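Local coordinates for protein 6-phosphogluconolactonase (PDB 6VYE) that probably hydrolyses 6-phosphogluconolactone to 6-phosphogluconate, the second step of the oxidative pentose phosphate pathway, at residues V27-K30 with K31-I35; S61-H64 with E65-H69; L68-L71 with K72-A76; D136-E139 with K140-A143; T242-P245 with V246-L250. One frame throughout, in Å; residues are numbered along the deposited sequence.

Contact 1 of 5, residues V27-K30 with K31-I35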
loop_
_atom_site.group_PDB
_atom_site.type_symbol
_atom_site.label_atom_id
_atom_site.label_comp_id
_atom_site.label_asym_id
_atom_site.label_seq_id
_atom_site.Cartn_x
_atom_site.Cartn_y
_atom_site.Cartn_z
ATOM N N VAL A 27 15.764 -4.079 -3.392
ATOM C CA VAL A 27 15.367 -5.014 -2.295
ATOM C C VAL A 27 13.857 -5.299 -2.347
ATOM O O VAL A 27 13.477 -6.431 -2.089
ATOM C CB VAL A 27 15.797 -4.474 -0.917
ATOM C CG1 VAL A 27 15.308 -5.377 0.201
ATOM C CG2 VAL A 27 17.316 -4.308 -0.843
ATOM N N ALA A 28 13.025 -4.320 -2.672
ATOM C CA ALA A 28 11.558 -4.468 -2.695
ATOM C C ALA A 28 11.177 -5.406 -3.837
ATOM O O ALA A 28 10.385 -6.338 -3.636
ATOM C CB ALA A 28 10.894 -3.126 -2.849
ATOM N N CYS A 29 11.773 -5.179 -4.996
ATOM C CA CYS A 29 11.639 -6.029 -6.191
ATOM C C CYS A 29 12.026 -7.478 -5.870
ATOM O O CYS A 29 11.234 -8.403 -6.214
ATOM C CB CYS A 29 12.508 -5.462 -7.303
ATOM S SG CYS A 29 12.279 -6.364 -8.851
ATOM N N LYS A 30 13.134 -7.693 -5.166
ATOM C CA LYS A 30 13.634 -9.054 -4.822
ATOM C C LYS A 30 12.593 -9.739 -3.923
ATOM O O LYS A 30 12.237 -10.917 -4.171
ATOM C CB LYS A 30 14.993 -8.987 -4.113
ATOM C CG LYS A 30 15.616 -10.333 -3.757
ATOM C CD LYS A 30 17.043 -10.247 -3.248
ATOM C CE LYS A 30 17.687 -11.603 -3.023
ATOM N NZ LYS A 30 19.037 -11.503 -2.408
ATOM N N LYS A 31 12.123 -9.016 -2.907
ATOM C CA LYS A 31 11.099 -9.523 -1.960
ATOM C C LYS A 31 9.842 -9.926 -2.754
ATOM O O LYS A 31 9.359 -11.035 -2.523
ATOM C CB LYS A 31 10.785 -8.477 -0.883
ATOM C CG LYS A 31 9.867 -8.979 0.228
ATOM C CD LYS A 31 10.295 -10.331 0.765
ATOM C CE LYS A 31 10.094 -10.503 2.245
ATOM N NZ LYS A 31 10.609 -11.822 2.674
ATOM N N ILE A 32 9.303 -9.032 -3.596
ATOM C CA ILE A 32 8.068 -9.335 -4.378
ATOM C C ILE A 32 8.270 -10.594 -5.230
ATOM O O ILE A 32 7.419 -11.501 -5.169
ATOM C CB ILE A 32 7.594 -8.127 -5.210
ATOM C CG1 ILE A 32 7.064 -7.001 -4.326
ATOM C CG2 ILE A 32 6.548 -8.548 -6.238
ATOM C CD1 ILE A 32 7.150 -5.639 -4.985
ATOM N N VAL A 33 9.376 -10.689 -5.942
ATOM C CA VAL A 33 9.691 -11.855 -6.823
ATOM C C VAL A 33 9.815 -13.116 -5.968
ATOM O O VAL A 33 9.245 -14.113 -6.375
ATOM C CB VAL A 33 10.921 -11.601 -7.708
ATOM C CG1 VAL A 33 11.397 -12.856 -8.436
ATOM C CG2 VAL A 33 10.633 -10.495 -8.709
ATOM N N GLU A 34 10.484 -13.061 -4.825
ATOM C CA GLU A 34 10.597 -14.199 -3.880
ATOM C C GLU A 34 9.203 -14.673 -3.464
ATOM O O GLU A 34 9.005 -15.906 -3.394
ATOM C CB GLU A 34 11.333 -13.796 -2.596
ATOM C CG GLU A 34 12.829 -13.984 -2.665
ATOM C CD GLU A 34 13.620 -13.296 -1.561
ATOM O OE1 GLU A 34 12.995 -12.731 -0.600
ATOM O OE2 GLU A 34 14.857 -13.290 -1.684
ATOM N N ILE A 35 8.284 -13.738 -3.150
ATOM C CA ILE A 35 6.916 -14.101 -2.699
ATOM C C ILE A 35 6.217 -14.781 -3.890
ATOM O O ILE A 35 5.521 -15.756 -3.684
ATOM C CB ILE A 35 6.151 -12.855 -2.182
ATOM C CG1 ILE A 35 6.778 -12.315 -0.891
ATOM C CG2 ILE A 35 4.671 -13.159 -2.023
ATOM C CD1 ILE A 35 6.280 -10.948 -0.523
#
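Two successive turns of the alpha-helix 24-38 meet here, and Lys30 and Glu34 lie one turn apart on its outer side. Four backbone bonds of the i to i+4 kind join the turns. Lys31 N, Ile32 N, Val33 N and Glu34 N give their protons to the carbonyls of Val27, Ala28, Cys29 and Lys30. The bond from Glu34 N to Lys30 O is 2.8 Å long, and that from Ile32 N to Ala28 O is nearly straight, 170° at the hydrogen.

On the exposed side the Lys30 chain runs out fully extended, with CG anti to the backbone N (chi1 -178°). The Glu34 side chain slants across it, and its OE2 lies 3.6 Å from Lys30 CE. Lys30 NZ stays 4.6 Å from Glu34 OE2. The opposite charges are near but do not form a salt bridge, so any attraction is probably modest.

The other side is apolar. Cys29 SG lies 4.4 Å from Val33 CG2, a loose touch. Val33 CG2 also rests 3.3 Å from Cys29 O. Ile32 folds CG1 back to 3.5 Å from Ala28 O. Ala28 touches strands 256-262 and 219-224, Ile32 touches strand 219-224, and Cys29 faces the helix 54-66. This is the pattern of an amphipathic helix packed on the sheet of a Rossmann-like alpha/beta fold.

Contact 2 of 5, residues S61-H64 with E65-H69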
loop_
_atom_site.group_PDB
_atom_site.type_symbol
_atom_site.label_atom_id
_atom_site.label_comp_id
_atom_site.label_asym_id
_atom_site.label_seq_id
_atom_site.Cartn_x
_atom_site.Cartn_y
_atom_site.Cartn_z
ATOM N N SER A 61 9.327 0.339 -12.418
ATOM C CA SER A 61 10.198 0.437 -13.616
ATOM C C SER A 61 11.200 -0.713 -13.580
ATOM O O SER A 61 11.494 -1.265 -14.634
ATOM C CB SER A 61 10.925 1.748 -13.692
ATOM O OG SER A 61 9.989 2.791 -13.500
ATOM N N LEU A 62 11.721 -1.019 -12.404
ATOM C CA LEU A 62 12.623 -2.172 -12.215
ATOM C C LEU A 62 11.895 -3.475 -12.593
ATOM O O LEU A 62 12.476 -4.225 -13.385
ATOM C CB LEU A 62 13.126 -2.145 -10.772
ATOM C CG LEU A 62 14.174 -3.184 -10.396
ATOM C CD1 LEU A 62 15.319 -3.245 -11.420
ATOM C CD2 LEU A 62 14.712 -2.872 -9.011
ATOM N N LEU A 63 10.660 -3.708 -12.115
ATOM C CA LEU A 63 9.844 -4.911 -12.451
ATOM C C LEU A 63 9.668 -4.994 -13.971
ATOM O O LEU A 63 9.744 -6.122 -14.527
ATOM C CB LEU A 63 8.481 -4.862 -11.736
ATOM C CG LEU A 63 8.516 -5.128 -10.232
ATOM C CD1 LEU A 63 7.220 -4.724 -9.540
ATOM C CD2 LEU A 63 8.813 -6.577 -9.943
ATOM N N HIS A 64 9.430 -3.845 -14.616
ATOM C CA HIS A 64 9.159 -3.741 -16.068
ATOM C C HIS A 64 10.418 -4.109 -16.859
ATOM O O HIS A 64 10.286 -4.828 -17.850
ATOM C CB HIS A 64 8.694 -2.334 -16.460
ATOM C CG HIS A 64 8.324 -2.238 -17.899
ATOM N ND1 HIS A 64 9.183 -1.735 -18.859
ATOM C CD2 HIS A 64 7.200 -2.610 -18.551
ATOM C CE1 HIS A 64 8.588 -1.785 -20.041
ATOM N NE2 HIS A 64 7.378 -2.322 -19.884
ATOM N N GLU A 65 11.584 -3.634 -16.435
ATOM C CA GLU A 65 12.865 -3.857 -17.151
ATOM C C GLU A 65 13.357 -5.293 -16.894
ATOM O O GLU A 65 13.935 -5.871 -17.812
ATOM C CB GLU A 65 13.967 -2.866 -16.741
ATOM C CG GLU A 65 13.578 -1.388 -16.640
ATOM C CD GLU A 65 12.669 -0.751 -17.693
ATOM O OE1 GLU A 65 12.082 0.347 -17.377
ATOM O OE2 GLU A 65 12.534 -1.328 -18.820
ATOM N N GLU A 66 13.169 -5.859 -15.702
ATOM C CA GLU A 66 13.842 -7.133 -15.339
ATOM C C GLU A 66 12.876 -8.310 -15.188
ATOM O O GLU A 66 13.368 -9.434 -15.167
ATOM C CB GLU A 66 14.652 -6.943 -14.066
ATOM C CG GLU A 66 15.887 -6.104 -14.343
ATOM C CD GLU A 66 16.770 -5.846 -13.155
ATOM O OE1 GLU A 66 17.739 -5.065 -13.317
ATOM O OE2 GLU A 66 16.486 -6.435 -12.083
ATOM N N HIS A 67 11.569 -8.085 -15.054
ATOM C CA HIS A 67 10.620 -9.181 -14.716
ATOM C C HIS A 67 9.373 -9.142 -15.607
ATOM O O HIS A 67 8.340 -9.702 -15.215
ATOM C CB HIS A 67 10.344 -9.189 -13.225
ATOM C CG HIS A 67 11.564 -9.464 -12.414
ATOM N ND1 HIS A 67 12.155 -10.707 -12.353
ATOM C CD2 HIS A 67 12.321 -8.660 -11.633
ATOM C CE1 HIS A 67 13.215 -10.655 -11.575
ATOM N NE2 HIS A 67 13.320 -9.429 -11.100
ATOM N N LEU A 68 9.468 -8.576 -16.800
ATOM C CA LEU A 68 8.253 -8.438 -17.641
ATOM C C LEU A 68 7.709 -9.816 -18.029
ATOM O O LEU A 68 6.478 -9.974 -18.134
ATOM C CB LEU A 68 8.534 -7.624 -18.900
ATOM C CG LEU A 68 7.278 -7.164 -19.639
ATOM C CD1 LEU A 68 6.246 -6.573 -18.676
ATOM C CD2 LEU A 68 7.651 -6.133 -20.694
ATOM N N HIS A 69 8.586 -10.770 -18.316
ATOM C CA HIS A 69 8.177 -12.128 -18.724
ATOM C C HIS A 69 7.324 -12.763 -17.613
ATOM O O HIS A 69 6.313 -13.413 -17.916
ATOM C CB HIS A 69 9.405 -12.980 -19.077
ATOM C CG HIS A 69 8.971 -14.288 -19.633
ATOM N ND1 HIS A 69 8.813 -15.418 -18.829
ATOM C CD2 HIS A 69 8.562 -14.627 -20.871
ATOM C CE1 HIS A 69 8.380 -16.410 -19.599
ATOM N NE2 HIS A 69 8.201 -15.948 -20.836
#
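The His64 ring has the Glu65 carboxylate at its edge, near the ring plane. His64 ND1 gives a weak hydrogen bond of 3.4 Å to Glu65 OE2, and the carboxylate stands almost upright to the ring, the planes 83° apart. Leu68 runs alongside the same ring and points the same way. Its CD2 comes obliquely to 3.9 Å from His64 NE2. That nitrogen has the stronger partner of the two, a hydrogen bond to Asp106 OD1. His64 CG is anti to its backbone N (chi1 -176°), which sends the ring out beside Leu68. The His67 ring has Leu63 O in an oblique position.

Beyond the rings, Leu62 CD1 lies 3.4 Å from Glu66 CD, against the carboxylate. The backbone shows the helix ending. Glu66 N bonds to Leu62 O at 2.9 Å. His67 N reaches Leu63 O at 2.7 Å, but its N-H is bent, 136° at the hydrogen, and it comes from above the carbonyl plane. His67 is the first residue to leave helical angles and is also the N-cap of the next helix.

The contact is thus the joint between helices 54-66 and 68-73. Leu62, Leu63 and His67 lean on helix 24-38, while Ser61 and His64 touch helix 95-104.

Contact 3 of 5, residues L68-L71 with K72-A76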
loop_
_atom_site.group_PDB
_atom_site.type_symbol
_atom_site.label_atom_id
_atom_site.label_comp_id
_atom_site.label_asym_id
_atom_site.label_seq_id
_atom_site.Cartn_x
_atom_site.Cartn_y
_atom_site.Cartn_z
ATOM N N LEU A 68 9.468 -8.576 -16.800
ATOM C CA LEU A 68 8.253 -8.438 -17.641
ATOM C C LEU A 68 7.709 -9.816 -18.029
ATOM O O LEU A 68 6.478 -9.974 -18.134
ATOM C CB LEU A 68 8.534 -7.624 -18.900
ATOM C CG LEU A 68 7.278 -7.164 -19.639
ATOM C CD1 LEU A 68 6.246 -6.573 -18.676
ATOM C CD2 LEU A 68 7.651 -6.133 -20.694
ATOM N N HIS A 69 8.586 -10.770 -18.316
ATOM C CA HIS A 69 8.177 -12.128 -18.724
ATOM C C HIS A 69 7.324 -12.763 -17.613
ATOM O O HIS A 69 6.313 -13.413 -17.916
ATOM C CB HIS A 69 9.405 -12.980 -19.077
ATOM C CG HIS A 69 8.971 -14.288 -19.633
ATOM N ND1 HIS A 69 8.813 -15.418 -18.829
ATOM C CD2 HIS A 69 8.562 -14.627 -20.871
ATOM C CE1 HIS A 69 8.380 -16.410 -19.599
ATOM N NE2 HIS A 69 8.201 -15.948 -20.836
ATOM N N LEU A 70 7.743 -12.576 -16.368
ATOM C CA LEU A 70 7.089 -13.152 -15.187
ATOM C C LEU A 70 5.695 -12.534 -15.060
ATOM O O LEU A 70 4.777 -13.280 -14.731
ATOM C CB LEU A 70 7.958 -12.878 -13.963
ATOM C CG LEU A 70 7.390 -13.323 -12.626
ATOM C CD1 LEU A 70 7.106 -14.809 -12.628
ATOM C CD2 LEU A 70 8.349 -12.986 -11.502
ATOM N N LEU A 71 5.556 -11.232 -15.330
ATOM C CA LEU A 71 4.310 -10.452 -15.050
ATOM C C LEU A 71 3.352 -10.480 -16.246
ATOM O O LEU A 71 2.106 -10.580 -16.035
ATOM C CB LEU A 71 4.700 -9.023 -14.659
ATOM C CG LEU A 71 5.592 -8.924 -13.421
ATOM C CD1 LEU A 71 5.905 -7.482 -13.091
ATOM C CD2 LEU A 71 4.999 -9.650 -12.222
ATOM N N LYS A 72 3.876 -10.381 -17.460
ATOM C CA LYS A 72 3.057 -10.294 -18.696
ATOM C C LYS A 72 2.735 -11.704 -19.208
ATOM O O LYS A 72 1.550 -12.032 -19.268
ATOM C CB LYS A 72 3.762 -9.421 -19.735
ATOM C CG LYS A 72 3.224 -9.477 -21.161
ATOM C CD LYS A 72 4.054 -8.572 -22.054
ATOM C CE LYS A 72 3.248 -7.826 -23.085
ATOM N NZ LYS A 72 2.800 -8.707 -24.178
ATOM N N GLU A 73 3.740 -12.500 -19.578
ATOM C CA GLU A 73 3.558 -13.864 -20.153
ATOM C C GLU A 73 3.067 -14.839 -19.081
ATOM O O GLU A 73 2.235 -15.687 -19.428
ATOM C CB GLU A 73 4.848 -14.448 -20.734
ATOM C CG GLU A 73 5.068 -14.068 -22.192
ATOM C CD GLU A 73 5.271 -12.581 -22.393
ATOM O OE1 GLU A 73 5.977 -11.966 -21.565
ATOM O OE2 GLU A 73 4.652 -12.025 -23.315
ATOM N N GLU A 74 3.618 -14.783 -17.860
ATOM C CA GLU A 74 3.358 -15.817 -16.823
ATOM C C GLU A 74 2.226 -15.338 -15.893
ATOM O O GLU A 74 1.790 -16.156 -15.050
ATOM C CB GLU A 74 4.622 -16.223 -16.063
ATOM C CG GLU A 74 5.655 -16.965 -16.892
ATOM C CD GLU A 74 6.729 -17.622 -16.027
ATOM O OE1 GLU A 74 6.365 -18.380 -15.075
ATOM O OE2 GLU A 74 7.939 -17.338 -16.246
ATOM N N ARG A 75 1.733 -14.104 -16.071
ATOM C CA ARG A 75 0.541 -13.579 -15.355
ATOM C C ARG A 75 0.706 -13.789 -13.839
ATOM O O ARG A 75 -0.233 -14.331 -13.209
ATOM C CB ARG A 75 -0.705 -14.299 -15.895
ATOM C CG ARG A 75 -0.911 -14.123 -17.396
ATOM C CD ARG A 75 -2.019 -14.951 -18.013
ATOM N NE ARG A 75 -3.224 -14.927 -17.186
ATOM C CZ ARG A 75 -4.138 -13.970 -17.188
ATOM N NH1 ARG A 75 -4.042 -12.942 -18.001
ATOM N NH2 ARG A 75 -5.192 -14.060 -16.399
ATOM N N ALA A 76 1.850 -13.431 -13.257
ATOM C CA ALA A 76 2.164 -13.707 -11.840
ATOM C C ALA A 76 1.387 -12.807 -10.866
ATOM O O ALA A 76 1.154 -13.279 -9.724
ATOM C CB ALA A 76 3.635 -13.593 -11.617
#
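Leu70 and Ala76 make the tight side of this contact, with Leu70 CD1 3.8 Å from Ala76 CB. Leu71 CD2 adds a looser touch, 4.2 Å from Ala76 CB. Ala76 N also bonds to Leu70 O, a long 3.3 Å. Leu70 and Ala76 both touch Ile36 of helix 24-38, and Leu71 turns to Leu77 and Phe79 of strand 77-85.

The backbone unwinds between these residues. Lys72 N still bonds to Leu68 O at 2.7 Å, as in an alpha-helix. Glu74 N bonds instead to His69 O, five residues back, which is a pi-type turn. Helix 68-73 ends in this way, Arg75 takes a positive phi of 52°, and the chain passes into strand 77-85.

The solvent side is held more loosely. Glu73 CB lies over one face of the His69 ring in a CH-pi contact, 3.9 Å from the centroid. The bend at chi2 (65°) folds the Glu73 chain back by the ring, with the carboxylate and ring planes 24° apart. At the ring edge His69 ND1 gives a weak bond of 3.3 Å to Glu74 OE2. The other oxygen, Glu74 OE1, has a firmer partner in a salt bridge to Arg41. Lys72 NZ and Glu73 OE2 form only a long salt bridge.

Contact 4 of 5, residues D136-E139 with K140-A143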
loop_
_atom_site.group_PDB
_atom_site.type_symbol
_atom_site.label_atom_id
_atom_site.label_comp_id
_atom_site.label_asym_id
_atom_site.label_seq_id
_atom_site.Cartn_x
_atom_site.Cartn_y
_atom_site.Cartn_z
ATOM N N ASP A 136 -16.874 2.168 -2.200
ATOM C CA ASP A 136 -17.852 1.050 -2.210
ATOM C C ASP A 136 -17.738 0.303 -3.547
ATOM O O ASP A 136 -17.848 -0.941 -3.544
ATOM C CB ASP A 136 -19.286 1.518 -1.969
ATOM C CG ASP A 136 -19.549 2.160 -0.611
ATOM O OD1 ASP A 136 -18.692 2.033 0.305
ATOM O OD2 ASP A 136 -20.636 2.792 -0.461
ATOM N N ALA A 137 -17.565 1.025 -4.650
ATOM C CA ALA A 137 -17.451 0.418 -5.997
ATOM C C ALA A 137 -16.151 -0.404 -6.055
ATOM O O ALA A 137 -16.218 -1.546 -6.535
ATOM C CB ALA A 137 -17.508 1.473 -7.070
ATOM N N TYR A 138 -15.043 0.108 -5.494
ATOM C CA TYR A 138 -13.751 -0.615 -5.503
ATOM C C TYR A 138 -13.840 -1.829 -4.585
ATOM O O TYR A 138 -13.368 -2.906 -4.974
ATOM C CB TYR A 138 -12.592 0.317 -5.163
ATOM C CG TYR A 138 -11.254 -0.178 -5.629
ATOM C CD1 TYR A 138 -11.048 -0.493 -6.956
ATOM C CD2 TYR A 138 -10.179 -0.262 -4.769
ATOM C CE1 TYR A 138 -9.815 -0.921 -7.413
ATOM C CE2 TYR A 138 -8.934 -0.686 -5.210
ATOM C CZ TYR A 138 -8.756 -1.028 -6.533
ATOM O OH TYR A 138 -7.548 -1.459 -7.001
ATOM N N GLU A 139 -14.451 -1.697 -3.416
ATOM C CA GLU A 139 -14.698 -2.861 -2.516
ATOM C C GLU A 139 -15.406 -3.997 -3.282
ATOM O O GLU A 139 -14.960 -5.181 -3.160
ATOM C CB GLU A 139 -15.493 -2.446 -1.279
ATOM C CG GLU A 139 -15.480 -3.501 -0.184
ATOM C CD GLU A 139 -15.558 -2.986 1.259
ATOM O OE1 GLU A 139 -15.323 -1.769 1.514
ATOM O OE2 GLU A 139 -15.815 -3.813 2.150
ATOM N N LYS A 140 -16.453 -3.687 -4.056
ATOM C CA LYS A 140 -17.236 -4.724 -4.787
ATOM C C LYS A 140 -16.324 -5.371 -5.843
ATOM O O LYS A 140 -16.354 -6.588 -5.995
ATOM C CB LYS A 140 -18.498 -4.134 -5.424
ATOM C CG LYS A 140 -19.540 -3.583 -4.453
ATOM C CD LYS A 140 -20.534 -2.623 -5.162
ATOM C CE LYS A 140 -21.129 -1.529 -4.280
ATOM N NZ LYS A 140 -21.109 -0.191 -4.939
ATOM N N LYS A 141 -15.493 -4.577 -6.507
ATOM C CA LYS A 141 -14.570 -5.059 -7.556
ATOM C C LYS A 141 -13.579 -6.040 -6.909
ATOM O O LYS A 141 -13.445 -7.150 -7.408
ATOM C CB LYS A 141 -13.921 -3.840 -8.219
ATOM C CG LYS A 141 -13.325 -4.090 -9.594
ATOM C CD LYS A 141 -12.649 -2.888 -10.204
ATOM C CE LYS A 141 -13.556 -2.007 -11.023
ATOM N NZ LYS A 141 -12.887 -0.709 -11.283
ATOM N N ILE A 142 -12.955 -5.659 -5.788
ATOM C CA ILE A 142 -11.955 -6.504 -5.078
ATOM C C ILE A 142 -12.641 -7.811 -4.649
ATOM O O ILE A 142 -12.004 -8.866 -4.767
ATOM C CB ILE A 142 -11.325 -5.779 -3.871
ATOM C CG1 ILE A 142 -10.558 -4.512 -4.262
ATOM C CG2 ILE A 142 -10.435 -6.756 -3.101
ATOM C CD1 ILE A 142 -10.102 -3.667 -3.069
ATOM N N ALA A 143 -13.863 -7.737 -4.101
ATOM C CA ALA A 143 -14.620 -8.908 -3.581
ATOM C C ALA A 143 -14.875 -9.889 -4.735
ATOM O O ALA A 143 -14.646 -11.104 -4.557
ATOM C CB ALA A 143 -15.901 -8.458 -2.908
#
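Tyr138 holds its CG anti to the backbone N (chi1 -159°), and Ile142 holds CG1 anti to its carbonyl carbon (chi1 -62°). These two torsions bring the tyrosine ring and the isoleucine chain together one turn apart on the alpha-helix 128-146. Ile142 CG1 lies over one face of the ring, offset toward the rim. Ile142 CD1 makes the nearest approach, 3.8 Å from Tyr138 CD2. The two side chains are slanted against each other. Lys141 CD is obliquely placed by the same ring.

Both residues are buried and also touch Phe80 of strand 77-85. The helix therefore turns this side inward, toward the strand. The hydroxyl of Tyr138 is hydrogen-bonded to Val113 O and Phe81 N, so the polar end of a buried ring is satisfied, and the two bonds restrain where the ring can sit.

Four i to i+4 backbone bonds hold the turns. Ile142 N to Tyr138 O is 2.9 Å and nearly straight, 168° at the hydrogen. Ala143 N to Glu139 O is also 2.9 Å. Lys140 N to Asp136 O and Lys141 N to Ala137 O are slightly longer, both 3.1 Å.

Glu139 reaches away from these turns. Its carboxylate makes a salt bridge to Arg189 and accepts hydrogen bonds from the backbone N of Ala190 and Val191. These bonds tie the helix to the start of strand 191-194. Lys140 instead folds back along the helix. It passes beside the carbonyl of Asp136, and its CG lies 3.3 Å from Asp136 O.

Contact 5 of 5, residues T242-P245 with V246-L250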
loop_
_atom_site.group_PDB
_atom_site.type_symbol
_atom_site.label_atom_id
_atom_site.label_comp_id
_atom_site.label_asym_id
_atom_site.label_seq_id
_atom_site.Cartn_x
_atom_site.Cartn_y
_atom_site.Cartn_z
ATOM N N THR A 242 5.067 7.304 24.118
ATOM C CA THR A 242 3.902 8.065 24.629
ATOM C C THR A 242 2.999 8.410 23.441
ATOM O O THR A 242 1.777 8.229 23.552
ATOM C CB THR A 242 4.368 9.300 25.416
ATOM O OG1 THR A 242 4.910 8.747 26.614
ATOM C CG2 THR A 242 3.256 10.286 25.723
ATOM N N GLU A 243 3.600 8.918 22.367
ATOM C CA GLU A 243 2.895 9.405 21.152
ATOM C C GLU A 243 3.176 8.441 19.988
ATOM O O GLU A 243 4.291 7.943 19.898
ATOM C CB GLU A 243 3.379 10.818 20.820
ATOM C CG GLU A 243 3.134 11.842 21.928
ATOM C CD GLU A 243 1.714 12.390 21.996
ATOM O OE1 GLU A 243 1.396 13.075 22.972
ATOM O OE2 GLU A 243 0.932 12.105 21.071
ATOM N N VAL A 244 2.208 8.208 19.116
ATOM C CA VAL A 244 2.366 7.274 17.966
ATOM C C VAL A 244 1.761 7.906 16.719
ATOM O O VAL A 244 0.771 8.627 16.786
ATOM C CB VAL A 244 1.742 5.874 18.195
ATOM C CG1 VAL A 244 2.402 5.175 19.370
ATOM C CG2 VAL A 244 0.218 5.910 18.324
ATOM N N PRO A 245 2.294 7.539 15.539
ATOM C CA PRO A 245 1.676 7.901 14.265
ATOM C C PRO A 245 0.524 6.918 13.992
ATOM O O PRO A 245 0.464 5.890 14.646
ATOM C CB PRO A 245 2.836 7.727 13.266
ATOM C CG PRO A 245 3.636 6.567 13.863
ATOM C CD PRO A 245 3.482 6.695 15.372
ATOM N N VAL A 246 -0.332 7.250 13.029
ATOM C CA VAL A 246 -1.543 6.480 12.635
ATOM C C VAL A 246 -1.136 5.098 12.127
ATOM O O VAL A 246 -1.917 4.200 12.328
ATOM C CB VAL A 246 -2.399 7.262 11.624
ATOM C CG1 VAL A 246 -1.737 7.367 10.249
ATOM C CG2 VAL A 246 -3.824 6.700 11.544
ATOM N N SER A 247 0.056 4.937 11.559
ATOM C CA SER A 247 0.620 3.651 11.063
ATOM C C SER A 247 1.084 2.704 12.204
ATOM O O SER A 247 1.580 1.590 11.908
ATOM C CB SER A 247 1.707 3.952 10.066
ATOM O OG SER A 247 2.776 4.644 10.726
ATOM N N ARG A 248 0.924 3.099 13.466
ATOM C CA ARG A 248 1.002 2.225 14.676
ATOM C C ARG A 248 0.276 0.889 14.475
ATOM O O ARG A 248 0.820 -0.138 14.943
ATOM C CB ARG A 248 0.379 2.930 15.886
ATOM C CG ARG A 248 0.529 2.151 17.185
ATOM C CD ARG A 248 1.949 2.138 17.710
ATOM N NE ARG A 248 2.030 1.391 18.975
ATOM C CZ ARG A 248 3.149 1.100 19.619
ATOM N NH1 ARG A 248 4.306 1.569 19.192
ATOM N NH2 ARG A 248 3.105 0.386 20.715
ATOM N N PHE A 249 -0.823 0.854 13.720
ATOM C CA PHE A 249 -1.671 -0.354 13.512
ATOM C C PHE A 249 -0.853 -1.467 12.836
ATOM O O PHE A 249 -1.193 -2.604 13.051
ATOM C CB PHE A 249 -2.955 -0.029 12.742
ATOM C CG PHE A 249 -2.766 0.242 11.272
ATOM C CD1 PHE A 249 -2.653 -0.803 10.364
ATOM C CD2 PHE A 249 -2.695 1.533 10.791
ATOM C CE1 PHE A 249 -2.462 -0.555 9.013
ATOM C CE2 PHE A 249 -2.530 1.783 9.435
ATOM C CZ PHE A 249 -2.389 0.734 8.557
ATOM N N LEU A 250 0.181 -1.160 12.041
ATOM C CA LEU A 250 0.995 -2.199 11.341
ATOM C C LEU A 250 1.541 -3.224 12.347
ATOM O O LEU A 250 1.894 -4.339 11.912
ATOM C CB LEU A 250 2.136 -1.534 10.573
ATOM C CG LEU A 250 1.723 -0.648 9.389
ATOM C CD1 LEU A 250 2.918 0.075 8.831
ATOM C CD2 LEU A 250 1.041 -1.453 8.274
#
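Van der Waals contact joins Val244 and Arg248. Val244 CG1 packs 3.5 Å from Arg248 CD, and Val244 CG2 lies 3.9 Å from Arg248 CB. The two side chains meet at a slant. Arg248 starts with CG anti to its backbone N and then bends at chi2 (71°), which carries CD up to Val244 CG1. The methyl CG1 is also obliquely placed by the guanidinium. Pro245 CG touches the Ser247 hydroxyl, 3.8 Å from Ser247 OG, and the proline ring rests on Val232 and Ile236 of helix 230-237.

One backbone hydrogen bond crosses the contact. Arg248 N gives its proton to Pro245 O at 3.1 Å, with 159° at the hydrogen. The donor stands well above the carbonyl plane. This i to i+3 bond opens the 3-10 segment that starts at Val246, and Leu250 N to Ser247 O repeats it.

The polar ends look elsewhere. Arg248 NH1 bonds to Ala238 O and Gly235 O, and NH2 to Asp239 O. Ser247 OG bonds to Gly172 O.

The arginine thus uses its carbon chain against Val244 and its N-H groups to bind carbonyls at and just beyond the C-terminal end of helix 230-237. These carbonyls probably offset the like charge that Arg251 brings close.

How the contacts relate
All five contacts are local, so each closes only a turn or so of chain and none encloses a long loop. From the N terminus, contact 1 lies within helix 24-38. Contact 2 ends helix 54-66 and touches contact 1, with Cys29 SG 3.6 Å from His67 CD2. Contact 3 begins where contact 2 ends, sharing Leu68 and His69, and leads into strand 77-85. Leu63 and Leu71 also touch between them. These three form one cluster on the same side of the chain's centre. Contact 4 joins helix 128-146 to strands 77-85 and 191-194. Contact 5 leans on helix 230-237, across the centre from contacts 2 and 3. No contacts nest or cross.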